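PDB 2PB9: phosphomethylpyrimidine kinase from Pyrococcus furiosus, which probably phosphorylates hydroxymethylpyrimidine and its phosphate and, through the C-terminal ThiN domain present here, condenses the product with thiazole phosphate to give thiamine phosphate. Local coordinates for residues T33-R45 with F72-M86. Numbering follows the deposited sequence.
With PO4 (phosphate ion), chain C.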
ATOM      1  N   THR A  33      14.517 -11.993 -14.626  1.00 25.34           N
ATOM      2  CA  THR A  33      15.151 -10.917 -15.351  1.00 26.86           C
ATOM      3  C   THR A  33      15.047 -11.150 -16.858  1.00 28.38           C
ATOM      4  O   THR A  33      15.263 -12.264 -17.354  1.00 28.39           O
ATOM      5  CB  THR A  33      16.645 -10.762 -14.949  1.00 25.82           C
ATOM      6  OG1 THR A  33      16.722 -10.168 -13.649  1.00 26.37           O
ATOM      7  CG2 THR A  33      17.402  -9.879 -15.960  1.00 23.77           C
ATOM      8  N   ASN A  34      14.679 -10.094 -17.572  1.00 28.23           N
ATOM      9  CA  ASN A  34      14.594 -10.156 -19.009  1.00 29.69           C
ATOM     10  C   ASN A  34      15.580  -9.116 -19.544  1.00 30.35           C
ATOM     11  O   ASN A  34      15.739  -8.033 -18.977  1.00 31.42           O
ATOM     12  CB  ASN A  34      13.170  -9.873 -19.485  1.00 29.51           C
ATOM     13  CG  ASN A  34      12.824 -10.638 -20.756  1.00 29.39           C
ATOM     14  OD1 ASN A  34      11.657 -10.873 -21.045  1.00 30.85           O
ATOM     15  ND2 ASN A  34      13.842 -11.029 -21.516  1.00 28.09           N
ATOM     16  N   PHE A  35      16.255  -9.470 -20.627  1.00 30.43           N
ATOM     17  CA  PHE A  35      17.253  -8.618 -21.248  1.00 29.77           C
ATOM     18  C   PHE A  35      16.758  -8.431 -22.683  1.00 30.14           C
ATOM     19  O   PHE A  35      16.551  -9.412 -23.409  1.00 29.34           O
ATOM     20  CB  PHE A  35      18.595  -9.359 -21.191  1.00 28.29           C
ATOM     21  CG  PHE A  35      19.797  -8.501 -21.458  1.00 29.46           C
ATOM     22  CD1 PHE A  35      21.079  -9.034 -21.306  1.00 30.07           C
ATOM     23  CD2 PHE A  35      19.666  -7.185 -21.894  1.00 30.81           C
ATOM     24  CE1 PHE A  35      22.218  -8.273 -21.591  1.00 29.85           C
ATOM     25  CE2 PHE A  35      20.796  -6.411 -22.183  1.00 30.22           C
ATOM     26  CZ  PHE A  35      22.075  -6.960 -22.031  1.00 31.22           C
ATOM     27  N   VAL A  36      16.544  -7.184 -23.091  1.00 28.84           N
ATOM     28  CA  VAL A  36      16.035  -6.942 -24.437  1.00 28.68           C
ATOM     29  C   VAL A  36      16.887  -6.074 -25.339  1.00 29.22           C
ATOM     30  O   VAL A  36      17.757  -5.325 -24.888  1.00 31.23           O
ATOM     31  CB  VAL A  36      14.611  -6.317 -24.423  1.00 26.88           C
ATOM     32  CG1 VAL A  36      13.670  -7.204 -23.659  1.00 24.53           C
ATOM     33  CG2 VAL A  36      14.647  -4.904 -23.835  1.00 24.03           C
ATOM     34  N   TYR A  37      16.610  -6.198 -26.629  1.00 29.16           N
ATOM     35  CA  TYR A  37      17.291  -5.437 -27.659  1.00 29.98           C
ATOM     36  C   TYR A  37      16.269  -5.235 -28.772  1.00 30.47           C
ATOM     37  O   TYR A  37      15.853  -6.179 -29.444  1.00 29.82           O
ATOM     38  CB  TYR A  37      18.507  -6.200 -28.161  1.00 30.60           C
ATOM     39  CG  TYR A  37      19.444  -5.373 -29.010  1.00 31.65           C
ATOM     40  CD1 TYR A  37      19.323  -3.982 -29.077  1.00 30.10           C
ATOM     41  CD2 TYR A  37      20.472  -5.986 -29.735  1.00 32.19           C
ATOM     42  CE1 TYR A  37      20.198  -3.222 -29.843  1.00 31.02           C
ATOM     43  CE2 TYR A  37      21.353  -5.237 -30.500  1.00 32.49           C
ATOM     44  CZ  TYR A  37      21.210  -3.861 -30.550  1.00 31.48           C
ATOM     45  OH  TYR A  37      22.092  -3.136 -31.303  1.00 33.49           O
ATOM     46  N   SER A  38      15.861  -3.986 -28.939  1.00 30.72           N
ATOM     47  CA  SER A  38      14.854  -3.622 -29.915  1.00 31.40           C
ATOM     48  C   SER A  38      15.379  -3.349 -31.313  1.00 32.10           C
ATOM     49  O   SER A  38      16.581  -3.184 -31.525  1.00 31.32           O
ATOM     50  CB  SER A  38      14.107  -2.384 -29.412  1.00 29.57           C
ATOM     51  OG  SER A  38      13.281  -1.845 -30.416  1.00 27.41           O
ATOM     52  N   LEU A  39      14.454  -3.327 -32.270  1.00 33.25           N
ATOM     53  CA  LEU A  39      14.787  -2.998 -33.647  1.00 33.44           C
ATOM     54  C   LEU A  39      14.824  -1.485 -33.600  1.00 34.14           C
ATOM     55  O   LEU A  39      14.197  -0.869 -32.739  1.00 32.96           O
ATOM     56  CB  LEU A  39      13.685  -3.434 -34.621  1.00 31.50           C
ATOM     57  CG  LEU A  39      13.572  -4.900 -35.042  1.00 30.31           C
ATOM     58  CD1 LEU A  39      12.244  -5.121 -35.727  1.00 27.25           C
ATOM     59  CD2 LEU A  39      14.726  -5.263 -35.958  1.00 28.46           C
ATOM     60  N   PRO A  40      15.569  -0.904 -34.519  1.00 36.11           N
ATOM     61  CA  PRO A  40      15.665   0.555 -34.592  1.00 36.62           C
ATOM     62  C   PRO A  40      14.381   1.205 -35.125  1.00 37.21           C
ATOM     63  O   PRO A  40      13.603   0.520 -35.790  1.00 36.94           O
ATOM     64  CB  PRO A  40      16.749   0.792 -35.650  1.00 36.51           C
ATOM     65  CG  PRO A  40      16.640  -0.368 -36.559  1.00 20.00           C
ATOM     66  CD  PRO A  40      16.140  -1.507 -35.716  1.00 20.00           C
ATOM     67  N   LEU A  41      14.159   2.457 -34.814  1.00 38.52           N
ATOM     68  CA  LEU A  41      12.967   3.125 -35.333  1.00 40.96           C
ATOM     69  C   LEU A  41      13.230   3.376 -36.824  1.00 41.93           C
ATOM     70  O   LEU A  41      14.383   3.432 -37.263  1.00 41.91           O
ATOM     71  CB  LEU A  41      12.723   4.462 -34.627  1.00 41.45           C
ATOM     72  CG  LEU A  41      12.632   4.453 -33.105  1.00 42.22           C
ATOM     73  CD1 LEU A  41      13.976   4.007 -32.529  1.00 44.29           C
ATOM     74  CD2 LEU A  41      12.268   5.844 -32.600  1.00 40.39           C
ATOM     75  N   PRO A  42      12.170   3.566 -37.615  1.00 42.07           N
ATOM     76  CA  PRO A  42      10.772   3.560 -37.186  1.00 42.12           C
ATOM     77  C   PRO A  42      10.177   2.167 -37.141  1.00 41.64           C
ATOM     78  O   PRO A  42       8.973   2.012 -36.946  1.00 42.55           O
ATOM     79  CB  PRO A  42      10.101   4.426 -38.240  1.00 43.07           C
ATOM     80  CG  PRO A  42      10.826   3.989 -39.484  1.00 43.13           C
ATOM     81  CD  PRO A  42      12.282   3.942 -39.036  1.00 42.27           C
ATOM     82  N   TYR A  43      11.013   1.150 -37.317  1.00 40.68           N
ATOM     83  CA  TYR A  43      10.516  -0.224 -37.303  1.00 40.32           C
ATOM     84  C   TYR A  43      10.107  -0.757 -35.937  1.00 39.22           C
ATOM     85  O   TYR A  43       9.397  -1.758 -35.849  1.00 39.25           O
ATOM     86  CB  TYR A  43      11.540  -1.146 -37.945  1.00 39.93           C
ATOM     87  CG  TYR A  43      11.794  -0.738 -39.362  1.00 40.52           C
ATOM     88  CD1 TYR A  43      10.738  -0.645 -40.272  1.00 40.31           C
ATOM     89  CD2 TYR A  43      13.065  -0.385 -39.786  1.00 40.97           C
ATOM     90  CE1 TYR A  43      10.941  -0.205 -41.565  1.00 40.70           C
ATOM     91  CE2 TYR A  43      13.281   0.059 -41.084  1.00 42.62           C
ATOM     92  CZ  TYR A  43      12.213   0.149 -41.966  1.00 40.60           C
ATOM     93  OH  TYR A  43      12.420   0.616 -43.241  1.00 41.54           O
ATOM     94  N   ALA A  44      10.548  -0.081 -34.881  1.00 38.18           N
ATOM     95  CA  ALA A  44      10.214  -0.481 -33.523  1.00 37.35           C
ATOM     96  C   ALA A  44       8.837   0.079 -33.151  1.00 36.64           C
ATOM     97  O   ALA A  44       8.732   1.103 -32.488  1.00 35.99           O
ATOM     98  CB  ALA A  44      11.279   0.036 -32.562  1.00 37.33           C
ATOM     99  N   ARG A  45       7.781  -0.606 -33.577  1.00 36.82           N
ATOM    100  CA  ARG A  45       6.423  -0.156 -33.305  1.00 36.86           C
ATOM    101  C   ARG A  45       5.704  -0.983 -32.227  1.00 35.37           C
ATOM    102  O   ARG A  45       4.672  -0.572 -31.698  1.00 35.48           O
ATOM    103  CB  ARG A  45       5.624  -0.153 -34.621  1.00 40.18           C
ATOM    104  CG  ARG A  45       4.183   0.404 -34.539  1.00 45.74           C
ATOM    105  CD  ARG A  45       4.137   1.826 -33.982  1.00 48.18           C
ATOM    106  NE  ARG A  45       5.436   2.482 -34.108  1.00 51.98           N
ATOM    107  CZ  ARG A  45       5.679   3.760 -33.831  1.00 52.36           C
ATOM    108  NH1 ARG A  45       4.706   4.560 -33.403  1.00 52.19           N
ATOM    109  NH2 ARG A  45       6.909   4.233 -33.978  1.00 52.11           N
ATOM    110  N   PHE A  72      11.862 -12.505 -30.875  1.00 28.79           N
ATOM    111  CA  PHE A  72      11.177 -11.236 -30.977  1.00 27.46           C
ATOM    112  C   PHE A  72       9.782 -11.436 -30.410  1.00 27.43           C
ATOM    113  O   PHE A  72       9.100 -12.401 -30.750  1.00 27.32           O
ATOM    114  CB  PHE A  72      11.137 -10.787 -32.435  1.00 27.30           C
ATOM    115  CG  PHE A  72      12.461 -10.319 -32.952  1.00 26.99           C
ATOM    116  CD1 PHE A  72      12.895  -9.017 -32.703  1.00 27.40           C
ATOM    117  CD2 PHE A  72      13.307 -11.194 -33.626  1.00 28.55           C
ATOM    118  CE1 PHE A  72      14.162  -8.588 -33.113  1.00 27.51           C
ATOM    119  CE2 PHE A  72      14.578 -10.785 -34.043  1.00 29.32           C
ATOM    120  CZ  PHE A  72      15.008  -9.472 -33.783  1.00 28.93           C
ATOM    121  N   GLY A  73       9.380 -10.528 -29.520  1.00 26.59           N
ATOM    122  CA  GLY A  73       8.081 -10.618 -28.884  1.00 25.72           C
ATOM    123  C   GLY A  73       8.161 -11.456 -27.618  1.00 27.48           C
ATOM    124  O   GLY A  73       7.134 -11.799 -27.023  1.00 28.18           O
ATOM    125  N   ALA A  74       9.379 -11.793 -27.195  1.00 27.35           N
ATOM    126  CA  ALA A  74       9.543 -12.607 -25.994  1.00 27.62           C
ATOM    127  C   ALA A  74       9.223 -11.793 -24.748  1.00 27.08           C
ATOM    128  O   ALA A  74       8.536 -12.266 -23.848  1.00 28.67           O
ATOM    129  CB  ALA A  74      10.967 -13.173 -25.919  1.00 26.58           C
ATOM    130  N   SER A  75       9.712 -10.560 -24.712  1.00 26.73           N
ATOM    131  CA  SER A  75       9.482  -9.664 -23.587  1.00 26.64           C
ATOM    132  C   SER A  75       8.266  -8.758 -23.813  1.00 28.52           C
ATOM    133  O   SER A  75       8.024  -8.285 -24.922  1.00 29.41           O
ATOM    134  CB  SER A  75      10.727  -8.813 -23.361  1.00 22.86           C
ATOM    135  OG  SER A  75      10.390  -7.563 -22.807  1.00 23.84           O
ATOM    136  N   ASP A  76       7.489  -8.524 -22.761  1.00 30.46           N
ATOM    137  CA  ASP A  76       6.332  -7.654 -22.888  1.00 32.12           C
ATOM    138  C   ASP A  76       6.482  -6.362 -22.093  1.00 32.15           C
ATOM    139  O   ASP A  76       6.288  -5.276 -22.624  1.00 31.03           O
ATOM    140  CB  ASP A  76       5.056  -8.367 -22.437  1.00 35.07           C
ATOM    141  CG  ASP A  76       3.899  -7.394 -22.207  1.00 40.73           C
ATOM    142  OD1 ASP A  76       3.674  -6.520 -23.081  1.00 43.10           O
ATOM    143  OD2 ASP A  76       3.217  -7.499 -21.158  1.00 42.76           O
ATOM    144  N   HIS A  77       6.834  -6.488 -20.821  1.00 31.76           N
ATOM    145  CA  HIS A  77       6.970  -5.331 -19.946  1.00 31.66           C
ATOM    146  C   HIS A  77       8.231  -4.496 -20.150  1.00 29.75           C
ATOM    147  O   HIS A  77       8.172  -3.265 -20.158  1.00 28.27           O
ATOM    148  CB  HIS A  77       6.861  -5.797 -18.498  1.00 34.71           C
ATOM    149  CG  HIS A  77       5.505  -6.321 -18.146  1.00 40.45           C
ATOM    150  ND1 HIS A  77       5.265  -7.085 -17.024  1.00 42.57           N
ATOM    151  CD2 HIS A  77       4.301  -6.147 -18.745  1.00 42.86           C
ATOM    152  CE1 HIS A  77       3.974  -7.355 -16.943  1.00 44.13           C
ATOM    153  NE2 HIS A  77       3.366  -6.796 -17.975  1.00 45.34           N
ATOM    154  N   LEU A  78       9.367  -5.155 -20.323  1.00 26.87           N
ATOM    155  CA  LEU A  78      10.603  -4.429 -20.523  1.00 26.45           C
ATOM    156  C   LEU A  78      10.627  -3.832 -21.929  1.00 26.42           C
ATOM    157  O   LEU A  78      11.208  -2.768 -22.149  1.00 26.36           O
ATOM    158  CB  LEU A  78      11.803  -5.360 -20.319  1.00 26.80           C
ATOM    159  CG  LEU A  78      13.120  -4.636 -20.028  1.00 27.90           C
ATOM    160  CD1 LEU A  78      12.992  -3.880 -18.718  1.00 29.64           C
ATOM    161  CD2 LEU A  78      14.272  -5.623 -19.954  1.00 29.48           C
ATOM    162  N   ALA A  79       9.982  -4.506 -22.881  1.00 25.71           N
ATOM    163  CA  ALA A  79       9.956  -4.017 -24.260  1.00 24.98           C
ATOM    164  C   ALA A  79       9.234  -2.684 -24.346  1.00 24.58           C
ATOM    165  O   ALA A  79       9.670  -1.771 -25.052  1.00 24.70           O
ATOM    166  CB  ALA A  79       9.289  -5.034 -25.179  1.00 23.54           C
ATOM    167  N   ARG A  80       8.116  -2.582 -23.640  1.00 25.59           N
ATOM    168  CA  ARG A  80       7.344  -1.349 -23.622  1.00 27.30           C
ATOM    169  C   ARG A  80       8.192  -0.248 -23.007  1.00 25.58           C
ATOM    170  O   ARG A  80       8.166   0.891 -23.455  1.00 27.22           O
ATOM    171  CB  ARG A  80       6.053  -1.530 -22.810  1.00 30.83           C
ATOM    172  CG  ARG A  80       4.867  -2.079 -23.609  1.00 37.94           C
ATOM    173  CD  ARG A  80       4.359  -3.421 -23.068  1.00 43.88           C
ATOM    174  NE  ARG A  80       3.873  -3.328 -21.690  1.00 49.91           N
ATOM    175  CZ  ARG A  80       2.590  -3.359 -21.334  1.00 52.66           C
ATOM    176  NH1 ARG A  80       1.638  -3.485 -22.257  1.00 53.40           N
ATOM    177  NH2 ARG A  80       2.256  -3.254 -20.048  1.00 53.85           N
ATOM    178  N   ALA A  81       8.950  -0.598 -21.978  1.00 24.83           N
ATOM    179  CA  ALA A  81       9.814   0.359 -21.306  1.00 23.50           C
ATOM    180  C   ALA A  81      10.886   0.901 -22.253  1.00 22.83           C
ATOM    181  O   ALA A  81      11.045   2.120 -22.390  1.00 21.30           O
ATOM    182  CB  ALA A  81      10.474  -0.305 -20.107  1.00 25.59           C
ATOM    183  N   VAL A  82      11.619  -0.008 -22.897  1.00 21.84           N
ATOM    184  CA  VAL A  82      12.678   0.390 -23.812  1.00 21.84           C
ATOM    185  C   VAL A  82      12.084   1.098 -25.018  1.00 21.66           C
ATOM    186  O   VAL A  82      12.655   2.061 -25.523  1.00 22.92           O
ATOM    187  CB  VAL A  82      13.538  -0.831 -24.278  1.00 20.71           C
ATOM    188  CG1 VAL A  82      12.970  -1.451 -25.539  1.00 23.26           C
ATOM    189  CG2 VAL A  82      14.951  -0.396 -24.533  1.00 20.91           C
ATOM    190  N   LEU A  83      10.924   0.632 -25.456  1.00 22.25           N
ATOM    191  CA  LEU A  83      10.250   1.212 -26.604  1.00 23.26           C
ATOM    192  C   LEU A  83       9.880   2.660 -26.287  1.00 23.98           C
ATOM    193  O   LEU A  83      10.134   3.560 -27.086  1.00 25.78           O
ATOM    194  CB  LEU A  83       9.006   0.370 -26.945  1.00 23.79           C
ATOM    195  CG  LEU A  83       8.790  -0.056 -28.416  1.00 23.75           C
ATOM    196  CD1 LEU A  83      10.115  -0.374 -29.091  1.00 21.91           C
ATOM    197  CD2 LEU A  83       7.872  -1.267 -28.466  1.00 22.02           C
ATOM    198  N   THR A  84       9.304   2.880 -25.108  1.00 23.91           N
ATOM    199  CA  THR A  84       8.909   4.218 -24.664  1.00 24.35           C
ATOM    200  C   THR A  84      10.141   5.106 -24.462  1.00 26.43           C
ATOM    201  O   THR A  84      10.136   6.303 -24.779  1.00 27.37           O
ATOM    202  CB  THR A  84       8.115   4.134 -23.335  1.00 24.60           C
ATOM    203  OG1 THR A  84       6.822   3.578 -23.591  1.00 24.51           O
ATOM    204  CG2 THR A  84       7.967   5.509 -22.683  1.00 23.25           C
ATOM    205  N   TYR A  85      11.195   4.505 -23.927  1.00 26.62           N
ATOM    206  CA  TYR A  85      12.439   5.212 -23.671  1.00 26.16           C
ATOM    207  C   TYR A  85      13.014   5.735 -24.990  1.00 28.17           C
ATOM    208  O   TYR A  85      13.537   6.843 -25.049  1.00 26.40           O
ATOM    209  CB  TYR A  85      13.417   4.255 -22.995  1.00 23.00           C
ATOM    210  CG  TYR A  85      14.694   4.880 -22.501  1.00 22.42           C
ATOM    211  CD1 TYR A  85      14.851   5.229 -21.155  1.00 22.16           C
ATOM    212  CD2 TYR A  85      15.781   5.048 -23.361  1.00 23.23           C
ATOM    213  CE1 TYR A  85      16.064   5.722 -20.675  1.00 21.96           C
ATOM    214  CE2 TYR A  85      17.000   5.534 -22.898  1.00 23.52           C
ATOM    215  CZ  TYR A  85      17.137   5.868 -21.554  1.00 24.82           C
ATOM    216  OH  TYR A  85      18.355   6.329 -21.102  1.00 25.82           O
HETATM  217  N   MSE A  86      12.903   4.931 -26.048  1.00 31.85           N
HETATM  218  CA  MSE A  86      13.412   5.313 -27.366  1.00 35.23           C
HETATM  219  C   MSE A  86      12.735   6.572 -27.903  1.00 35.82           C
HETATM  220  O   MSE A  86      13.312   7.312 -28.701  1.00 33.50           O
HETATM  221  CB  MSE A  86      13.243   4.155 -28.354  1.00 36.61           C
HETATM  222  CG  MSE A  86      14.247   3.028 -28.126  1.00 42.73           C
HETATM  223 SE   MSE A  86      13.801   1.319 -28.941  1.00 50.81          SE
HETATM  224  CE  MSE A  86      14.646   1.552 -30.662  1.00 46.66           C
TER
HETATM  225  P   PO4 C 500       8.938  -9.281 -19.386  1.00 41.66           P
HETATM  226  O1  PO4 C 500       9.242  -8.957 -17.967  1.00 43.73           O
HETATM  227  O2  PO4 C 500       9.552 -10.596 -19.733  1.00 42.49           O
HETATM  228  O3  PO4 C 500       7.445  -9.375 -19.544  1.00 42.84           O
HETATM  229  O4  PO4 C 500       9.483  -8.213 -20.266  1.00 40.24           O
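Val-36 and Leu-78 meet at an oblique angle where helix 77-86 packs on strand 35-38 of the mixed beta-sheet in this ThiN domain, helix and strand axes 45° apart. Val-36 divides its two methyls: CG2 lies 4.0 Å from Leu-78 CD2 and also touches Val-82 CG1, while CG1 lies against Ser-75 just ahead of the helix. The Ser-75 hydroxyl donates to phosphate O4 at 2.8 Å. That same oxygen takes a nearly straight bond from Leu-78 N (177°), and His-77 N points just as directly at O3, so the ion, probably from the crystallisation liquor, sits at the helix N-terminus; Arg-56 NE binds it too. Further along, Leu-83 CD1 touches both Ala-44 CB and Ser-38 OG, 3.7 Å from each. Met-86, modelled as selenomethionine, lays SE alongside Ser-38, 3.5 Å from OG. Replacing Ser-38 by alanine is likely to leave Leu-39 O without its hydroxyl donor and to thin the contact with SE. With OG anti to the backbone N, Ser-38 reaches forward to Leu-39 O at 2.7 Å, its OG tilted 16° from the carbonyl plane.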